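Local coordinates for protein flavodoxin (Streptococcus pneumoniae serotype 4, PDB 5LJL) that binds FMN and probably serves as a low-potential electron donor to a number of redox enzymes, at residues A[132-135]-A[136-140]; A[23-26]-A[27-30]; A[108-111]-A[112-115]; A[15-18]-A[19-23]. One frame throughout, in Å; residues are numbered along the deposited sequence.

Interaction 1. Residues A[132-135]-A[136-140]; sequences DIER and LEQFA
Four successive i to i+4 bonds, from Leu-136 N to Asp-132 O (2.9 Å) through Phe-139 N to Arg-135 O (2.9 Å), carry the chain from 132-135 into 136-140 as regular alpha-helix. Along one flank Ile-133 and Glu-137 run side by side and point the same way. With CG2 of Ile-133 anti to the backbone N, that methyl meets the carboxylate of Glu-137 at OE2, 3.8 Å away. The extended Glu-137 chain starts beside its own backbone N, which lays CG 3.3 Å from the carbonyl O of Ile-133. On the outer flank Glu-134 bends at chi2 (59°), bringing its carboxylate to the amide of Gln-138. The two planes stand 57° apart; Glu-134 OE1 and Gln-138 NE2 come to 3.2 Å, but the angle is too poor for a hydrogen bond. Glu-134 OE2 is also 4.1 Å from Glu-137 OE1, their carboxylates turned 78° against each other, a like-charge pair that would be mildly unfavourable if both are ionised. Arg-135 reaches back to a salt bridge with Glu-131, and Asp-132 OD2 accepts from the backbone N of Glu-129. Inward, Leu-136 and Phe-139 of helix 130-146 pack on Val-122 of strand 116-125 and Val-89 of strand 85-92, while on the adjacent helix 15-29 Ile-133 meets Ile-22 and Leu-136 meets Ile-19.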
# COMPACT_ATOMS: atom_id res chain seq x y z
N ASP A 132 -5.92 -5.02 14.21
CA ASP A 132 -5.54 -4.51 12.89
C ASP A 132 -4.03 -4.61 12.76
O ASP A 132 -3.54 -4.98 11.69
CB ASP A 132 -5.96 -3.02 12.72
CG ASP A 132 -7.44 -2.81 12.91
OD1 ASP A 132 -8.16 -3.34 12.11
OD2 ASP A 132 -7.86 -2.17 13.92
N ILE A 133 -3.27 -4.25 13.81
CA ILE A 133 -1.81 -4.40 13.79
C ILE A 133 -1.38 -5.85 13.45
O ILE A 133 -0.47 -6.13 12.63
CB ILE A 133 -1.20 -3.90 15.18
CG1 ILE A 133 -1.30 -2.36 15.23
CG2 ILE A 133 0.26 -4.33 15.30
CD1 ILE A 133 -1.28 -1.83 16.66
N GLU A 134 -2.02 -6.79 14.09
CA GLU A 134 -1.78 -8.24 13.80
C GLU A 134 -2.03 -8.56 12.30
O GLU A 134 -1.23 -9.24 11.68
CB GLU A 134 -2.64 -9.14 14.70
CG GLU A 134 -2.65 -10.64 14.44
CD GLU A 134 -1.28 -11.31 14.54
OE1 GLU A 134 -1.10 -12.39 13.96
OE2 GLU A 134 -0.37 -10.79 15.17
N ARG A 135 -3.13 -8.09 11.74
CA ARG A 135 -3.45 -8.36 10.35
C ARG A 135 -2.37 -7.76 9.44
O ARG A 135 -1.92 -8.36 8.43
CB ARG A 135 -4.85 -7.87 9.96
CG ARG A 135 -5.98 -8.83 10.36
CD ARG A 135 -7.39 -8.32 9.97
NE ARG A 135 -8.32 -9.45 10.13
CZ ARG A 135 -8.89 -9.86 11.29
NH1 ARG A 135 -8.70 -9.18 12.43
NH2 ARG A 135 -9.66 -10.96 11.31
N LEU A 136 -1.99 -6.52 9.74
CA LEU A 136 -0.92 -5.88 8.98
C LEU A 136 0.39 -6.61 9.08
O LEU A 136 1.22 -6.68 8.12
CB LEU A 136 -0.74 -4.44 9.47
CG LEU A 136 -1.87 -3.48 9.14
CD1 LEU A 136 -1.86 -2.22 10.01
CD2 LEU A 136 -1.95 -3.12 7.65
N GLU A 137 0.69 -7.08 10.28
CA GLU A 137 1.92 -7.89 10.48
C GLU A 137 1.89 -9.21 9.70
O GLU A 137 2.89 -9.56 9.03
CB GLU A 137 2.23 -8.09 11.97
CG GLU A 137 2.74 -6.78 12.65
CD GLU A 137 2.95 -6.97 14.14
OE1 GLU A 137 2.58 -8.04 14.67
OE2 GLU A 137 3.55 -6.07 14.73
N GLN A 138 0.74 -9.88 9.64
CA GLN A 138 0.63 -11.11 8.86
C GLN A 138 0.79 -10.85 7.37
O GLN A 138 1.46 -11.63 6.66
CB GLN A 138 -0.65 -11.84 9.14
CG GLN A 138 -0.77 -12.35 10.58
CD GLN A 138 -2.19 -12.73 10.87
OE1 GLN A 138 -3.13 -11.98 10.64
NE2 GLN A 138 -2.35 -13.92 11.39
N PHE A 139 0.19 -9.73 6.90
CA PHE A 139 0.42 -9.24 5.50
C PHE A 139 1.90 -9.06 5.19
O PHE A 139 2.39 -9.56 4.20
CB PHE A 139 -0.40 -7.93 5.40
CG PHE A 139 -0.16 -7.09 4.20
CD1 PHE A 139 -0.93 -7.20 3.05
CD2 PHE A 139 0.82 -6.11 4.24
CE1 PHE A 139 -0.73 -6.32 1.99
CE2 PHE A 139 1.03 -5.28 3.16
CZ PHE A 139 0.24 -5.38 2.03
N ALA A 140 2.65 -8.31 6.03
CA ALA A 140 4.07 -8.11 5.81
C ALA A 140 4.84 -9.41 5.83
O ALA A 140 5.71 -9.67 4.99
CB ALA A 140 4.60 -7.14 6.89

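Interaction 2. Residues A[23-26]-A[27-30]; sequences VADK and LRDL
A water joins Lys-26 and Asp-29: it gives a hydrogen to Asp-29 OD2 at 2.7 Å and accepts one from Lys-26 NZ at 3.0 Å. The two charged groups are thereby coupled through solvent, Lys-26 NZ and Asp-29 OD2 themselves being 5.1 Å apart. Lys-26 gets there by leaving with CG anti to the backbone N (chi1 172°) and then folding at chi2 and chi3, so that its aliphatic part crosses the side chain of Leu-30. Lys-26 CG lies 4.1 Å from Leu-30 CD1, and Lys-26 CD meets the same methyl. The ammonium group also has a long, weak ion pair with Glu-141. One residue back, Asp-25 OD1 comes to the edge of the Arg-28 guanidinium, in its plane, and makes a long salt bridge to NH1 at 3.7 Å. The carboxylate is turned 43° from the guanidinium, and at this length the attraction is probably modest; Arg-28 NH2 has a firmer partner in the carbonyl O of Val-34. The same NH1 also lies near Ala-24 CB. On the buried flank Val-23 and Leu-27 lie side by side, CG1 of Val-23 being 4.2 Å from Leu-27 CD1, and both pack on Ile-54. Backbone bonds continue to the last turn, where Leu-30 N reaches Lys-26 O at 3.0 Å with a more bent angle of 142°. A charged outer face and an aliphatic inner one make this an amphipathic helix end, here the helix of the beta-alpha-beta crossover from strand 4-9 to strand 33-38 in the flavodoxin fold.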
# COMPACT_ATOMS: atom_id res chain seq x y z
N VAL A 23 3.56 -1.69 8.75
CA VAL A 23 4.03 -2.64 7.76
C VAL A 23 5.54 -2.53 7.53
O VAL A 23 6.24 -3.54 7.55
CB VAL A 23 3.26 -2.44 6.43
CG1 VAL A 23 3.84 -3.31 5.33
CG2 VAL A 23 1.75 -2.74 6.64
N ALA A 24 6.04 -1.29 7.38
CA ALA A 24 7.45 -1.01 7.19
C ALA A 24 8.28 -1.58 8.32
O ALA A 24 9.30 -2.16 8.04
CB ALA A 24 7.72 0.48 7.14
N ASP A 25 7.81 -1.39 9.56
CA ASP A 25 8.56 -1.84 10.73
C ASP A 25 8.68 -3.35 10.77
O ASP A 25 9.80 -3.89 11.10
CB ASP A 25 8.01 -1.23 11.99
CG ASP A 25 8.31 0.26 12.10
OD1 ASP A 25 9.16 0.77 11.31
OD2 ASP A 25 7.70 0.85 12.97
N LYS A 26 7.62 -4.08 10.40
CA LYS A 26 7.73 -5.56 10.42
C LYS A 26 8.71 -5.99 9.30
O LYS A 26 9.58 -6.83 9.50
CB LYS A 26 6.35 -6.22 10.37
CG LYS A 26 6.36 -7.75 10.19
CD LYS A 26 7.04 -8.46 11.33
CE LYS A 26 6.20 -8.36 12.64
NZ LYS A 26 6.76 -9.18 13.77
N LEU A 27 8.58 -5.41 8.10
CA LEU A 27 9.50 -5.73 7.01
C LEU A 27 10.98 -5.47 7.35
O LEU A 27 11.84 -6.31 6.99
CB LEU A 27 9.10 -5.09 5.68
CG LEU A 27 7.80 -5.52 5.03
CD1 LEU A 27 7.50 -4.65 3.77
CD2 LEU A 27 7.81 -6.99 4.65
N ARG A 28 11.23 -4.36 8.04
CA ARG A 28 12.61 -4.09 8.49
C ARG A 28 13.08 -5.13 9.50
O ARG A 28 14.17 -5.66 9.35
CB ARG A 28 12.74 -2.67 9.05
CG ARG A 28 12.62 -1.62 7.97
CD ARG A 28 12.67 -0.21 8.57
NE ARG A 28 12.72 0.83 7.54
CZ ARG A 28 11.93 1.90 7.50
NH1 ARG A 28 11.02 2.13 8.42
NH2 ARG A 28 12.08 2.76 6.47
N ASP A 29 12.21 -5.50 10.42
CA ASP A 29 12.56 -6.52 11.44
C ASP A 29 12.85 -7.85 10.79
O ASP A 29 13.58 -8.65 11.40
CB ASP A 29 11.43 -6.71 12.45
CG ASP A 29 11.33 -5.56 13.50
OD1 ASP A 29 12.32 -4.78 13.65
OD2 ASP A 29 10.29 -5.52 14.19
N LEU A 30 12.24 -8.13 9.62
CA LEU A 30 12.51 -9.37 8.83
C LEU A 30 13.73 -9.29 7.92
O LEU A 30 14.09 -10.24 7.22
CB LEU A 30 11.25 -9.79 8.06
CG LEU A 30 10.03 -10.11 8.94
CD1 LEU A 30 8.75 -10.33 8.12
CD2 LEU A 30 10.23 -11.34 9.83
O HOH W 1 9.28 -7.99 14.74

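Interaction 3. Residues A[108-111]-A[112-115]; sequences RVFV and STGA
Two neighbouring hydroxyls turn back onto the carbonyls of the turn before: Ser-112 OG donates to Val-109 O at 2.7 Å, and Thr-113 OG1 to Phe-110 O at 2.6 Å. Each oxygen sits between its own backbone N and carbonyl carbon (chi1 83° in Ser-112, 70° in Thr-113), the crowded position, which in a helix faces the carbonyl three residues earlier. Phe-110 O is gripped twice. The threonine hydroxyl approaches in the carbonyl plane, on a lone pair, whereas Thr-113 N, 3.1 Å from Phe-110 O, comes from well above that plane. Thr-113 OG1 in turn accepts from Ala-115 N at 3.3 Å in a straight bond, an ST turn, and it lies at the edge of the Phe-110 ring. Gly-114 ends the helix with a positive phi of 90°, in a Schellman motif; its N reaches Val-111 O at 3.1 Å. A water donates to both Val-111 O and Ala-115 O, bridging the last turn to the outgoing chain. Phe-110 stacks on Tyr-86, and Val-109 packs on helix 67-77, so the terminus is held against its surroundings. As main-chain bonding weakens, with Thr-113 N to Val-109 O only a weak bond, hydroxyls and a water supplement the main-chain bonds to Val-109 O, Phe-110 O and Val-111 O where the helix gives way to the chain leading to strand 116-125.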
# COMPACT_ATOMS: atom_id res chain seq x y z
N ARG A 108 -6.70 -3.19 -8.22
CA ARG A 108 -6.98 -3.40 -9.64
C ARG A 108 -5.95 -2.80 -10.56
O ARG A 108 -5.54 -3.43 -11.54
CB ARG A 108 -8.40 -2.91 -9.99
CG ARG A 108 -9.48 -3.71 -9.32
CD ARG A 108 -9.79 -5.04 -10.02
NE ARG A 108 -11.11 -5.59 -9.55
CZ ARG A 108 -12.03 -6.26 -10.29
NH1 ARG A 108 -11.85 -6.53 -11.59
NH2 ARG A 108 -13.16 -6.66 -9.71
N VAL A 109 -5.50 -1.58 -10.27
CA VAL A 109 -4.46 -0.98 -11.06
C VAL A 109 -3.16 -1.77 -11.02
O VAL A 109 -2.49 -1.96 -12.07
CB VAL A 109 -4.32 0.56 -10.83
CG1 VAL A 109 -3.52 0.85 -9.61
CG2 VAL A 109 -3.62 1.19 -12.03
N PHE A 110 -2.79 -2.29 -9.83
CA PHE A 110 -1.63 -3.18 -9.76
C PHE A 110 -1.79 -4.48 -10.62
O PHE A 110 -0.83 -4.86 -11.36
CB PHE A 110 -1.30 -3.55 -8.32
CG PHE A 110 -0.38 -2.57 -7.63
CD1 PHE A 110 0.93 -2.39 -8.07
CD2 PHE A 110 -0.78 -1.99 -6.44
CE1 PHE A 110 1.79 -1.58 -7.37
CE2 PHE A 110 0.11 -1.22 -5.68
CZ PHE A 110 1.39 -0.99 -6.17
N VAL A 111 -2.96 -5.06 -10.58
CA VAL A 111 -3.26 -6.27 -11.41
C VAL A 111 -2.95 -5.89 -12.89
O VAL A 111 -2.28 -6.68 -13.61
CB VAL A 111 -4.69 -6.72 -11.34
CG1 VAL A 111 -4.92 -7.78 -12.42
CG2 VAL A 111 -5.05 -7.30 -10.00
N SER A 112 -3.42 -4.71 -13.28
CA SER A 112 -3.29 -4.27 -14.70
C SER A 112 -1.84 -4.13 -15.17
O SER A 112 -1.60 -4.26 -16.36
CB SER A 112 -4.13 -3.02 -14.98
OG SER A 112 -3.52 -1.78 -14.60
N THR A 113 -0.88 -3.87 -14.27
CA THR A 113 0.52 -3.72 -14.58
C THR A 113 1.27 -5.04 -14.78
O THR A 113 2.41 -5.04 -15.27
CB THR A 113 1.30 -2.99 -13.47
OG1 THR A 113 1.42 -3.82 -12.27
CG2 THR A 113 0.71 -1.62 -13.15
N GLY A 114 0.64 -6.16 -14.46
CA GLY A 114 1.30 -7.41 -14.44
C GLY A 114 1.95 -7.86 -13.19
O GLY A 114 2.41 -8.99 -13.13
N ALA A 115 2.03 -7.01 -12.14
CA ALA A 115 2.52 -7.44 -10.83
C ALA A 115 1.61 -8.48 -10.20
O ALA A 115 0.39 -8.57 -10.53
CB ALA A 115 2.66 -6.22 -9.88
O HOH W 2 -1.34 -8.88 -12.75

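Interaction 4. Residues A[15-18]-A[19-23]; sequences NTEE and IADIV. With PO4 (phosphate ion), chain B.
Glu-17 and Asp-21 extend from the same flank of the helix and slant across each other, their carboxylate planes 58° apart. Glu-17 OE2 and Asp-21 OD2 are 4.1 Å apart, and a water, donating to Glu-17 OE2 and to Asp-21 OD1, each at 2.8 Å, probably eases this like-charge approach. Glu-17 is fully extended, CG anti to the backbone N (chi1 -175°), and its CG lies 3.9 Å from Asp-21 OD2. One position on, Glu-18 and Ile-22 also slant across each other: CG of Glu-18 touches Ile-22 CD1 at 4.1 Å, an aliphatic contact below the carboxylate. At the start of the helix the backbone N-H groups of Asn-15 and Thr-16 face a phosphate ion, probably from the crystallisation liquor. Asn-15 N donates to phosphate O2 at 2.9 Å. Thr-16 N donates to phosphate O1 at 2.8 Å, and Thr-16 OG1 adds a longer bond to phosphate O3. Ser-11, Met-12 and Thr-13 also bond to the ion, so the helix start and the preceding loop form an anion pocket, consistent with the phosphate site for FMN in flavodoxins. The N-terminal end of the helix dipole would favour a bound anion there. Ile-19 fits against Val-89 and Ser-91 of strand 85-92, Ala-20 rests on Ile-7 and Phe-9 of strand 4-9, and Ile-22 meets Leu-136 of helix 130-146.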
# COMPACT_ATOMS: atom_id res chain seq x y z
N ASN A 15 -4.02 8.22 9.98
CA ASN A 15 -4.25 6.80 10.22
C ASN A 15 -3.51 5.95 9.23
O ASN A 15 -2.92 4.88 9.58
CB ASN A 15 -5.71 6.44 10.19
CG ASN A 15 -6.48 7.08 11.34
OD1 ASN A 15 -5.96 7.22 12.44
ND2 ASN A 15 -7.67 7.50 11.08
N THR A 16 -3.59 6.34 7.96
CA THR A 16 -2.96 5.58 6.91
C THR A 16 -1.47 5.64 6.98
O THR A 16 -0.81 4.65 6.71
CB THR A 16 -3.54 5.94 5.50
OG1 THR A 16 -4.96 5.75 5.53
CG2 THR A 16 -2.92 5.08 4.43
N GLU A 17 -0.90 6.78 7.40
CA GLU A 17 0.53 6.85 7.63
C GLU A 17 1.02 5.86 8.72
O GLU A 17 2.03 5.12 8.50
CB GLU A 17 1.07 8.28 7.91
CG GLU A 17 2.56 8.29 8.01
CD GLU A 17 3.23 9.63 8.20
OE1 GLU A 17 2.55 10.67 8.27
OE2 GLU A 17 4.51 9.57 8.22
N GLU A 18 0.25 5.76 9.78
CA GLU A 18 0.58 4.89 10.90
C GLU A 18 0.56 3.41 10.44
O GLU A 18 1.43 2.61 10.79
CB GLU A 18 -0.43 5.05 12.00
CG GLU A 18 -0.12 4.17 13.16
CD GLU A 18 -0.84 4.57 14.40
OE1 GLU A 18 -0.17 4.55 15.45
OE2 GLU A 18 -2.06 4.87 14.31
N ILE A 19 -0.41 3.09 9.61
CA ILE A 19 -0.54 1.75 9.02
C ILE A 19 0.62 1.41 8.13
O ILE A 19 1.13 0.28 8.19
CB ILE A 19 -1.89 1.68 8.28
CG1 ILE A 19 -3.06 1.64 9.30
CG2 ILE A 19 -1.92 0.62 7.20
CD1 ILE A 19 -4.40 2.03 8.63
N ALA A 20 1.03 2.36 7.27
CA ALA A 20 2.22 2.17 6.41
C ALA A 20 3.44 1.85 7.30
O ALA A 20 4.28 0.99 6.99
CB ALA A 20 2.46 3.45 5.61
N ASP A 21 3.57 2.64 8.36
CA ASP A 21 4.67 2.48 9.30
C ASP A 21 4.71 1.14 10.03
O ASP A 21 5.83 0.59 10.21
CB ASP A 21 4.69 3.67 10.27
CG ASP A 21 5.16 4.96 9.62
OD1 ASP A 21 5.90 4.97 8.56
OD2 ASP A 21 4.81 6.02 10.23
N ILE A 22 3.54 0.62 10.39
CA ILE A 22 3.46 -0.71 10.98
C ILE A 22 4.01 -1.77 10.01
O ILE A 22 4.72 -2.70 10.43
CB ILE A 22 2.03 -1.02 11.43
CG1 ILE A 22 1.65 -0.12 12.59
CG2 ILE A 22 1.75 -2.50 11.71
CD1 ILE A 22 0.17 0.10 12.74
N VAL A 23 3.56 -1.69 8.75
CA VAL A 23 4.03 -2.64 7.76
C VAL A 23 5.54 -2.53 7.53
O VAL A 23 6.24 -3.54 7.55
CB VAL A 23 3.26 -2.44 6.43
CG1 VAL A 23 3.84 -3.31 5.33
CG2 VAL A 23 1.75 -2.74 6.64
P PO4 B . -6.20 8.90 7.08
O1 PO4 B . -4.79 8.58 6.74
O2 PO4 B . -6.35 9.26 8.54
O3 PO4 B . -7.07 7.75 6.76
O4 PO4 B . -6.64 10.04 6.30
O HOH W 3 6.33 7.53 7.55

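From the N terminus, interaction 4 (15-23) opens helix 15-29 at the anion pocket, and interaction 2 (23-30) continues it to its end, sharing Val-23. Interaction 3 (108-115) comes next, ending helix 101-113 before strand 116-125, and interaction 1 (132-140) follows on helix 130-146. All four are local, so none closes a long loop and, apart from the shared residue, they run in series without nesting or crossing. In space interaction 1 lies against both 4 and 2, through Leu-136 with Val-23 and Glu-137 with Lys-26. Interaction 3 is across the parallel sheet, about 22 to 24 Å away between centres.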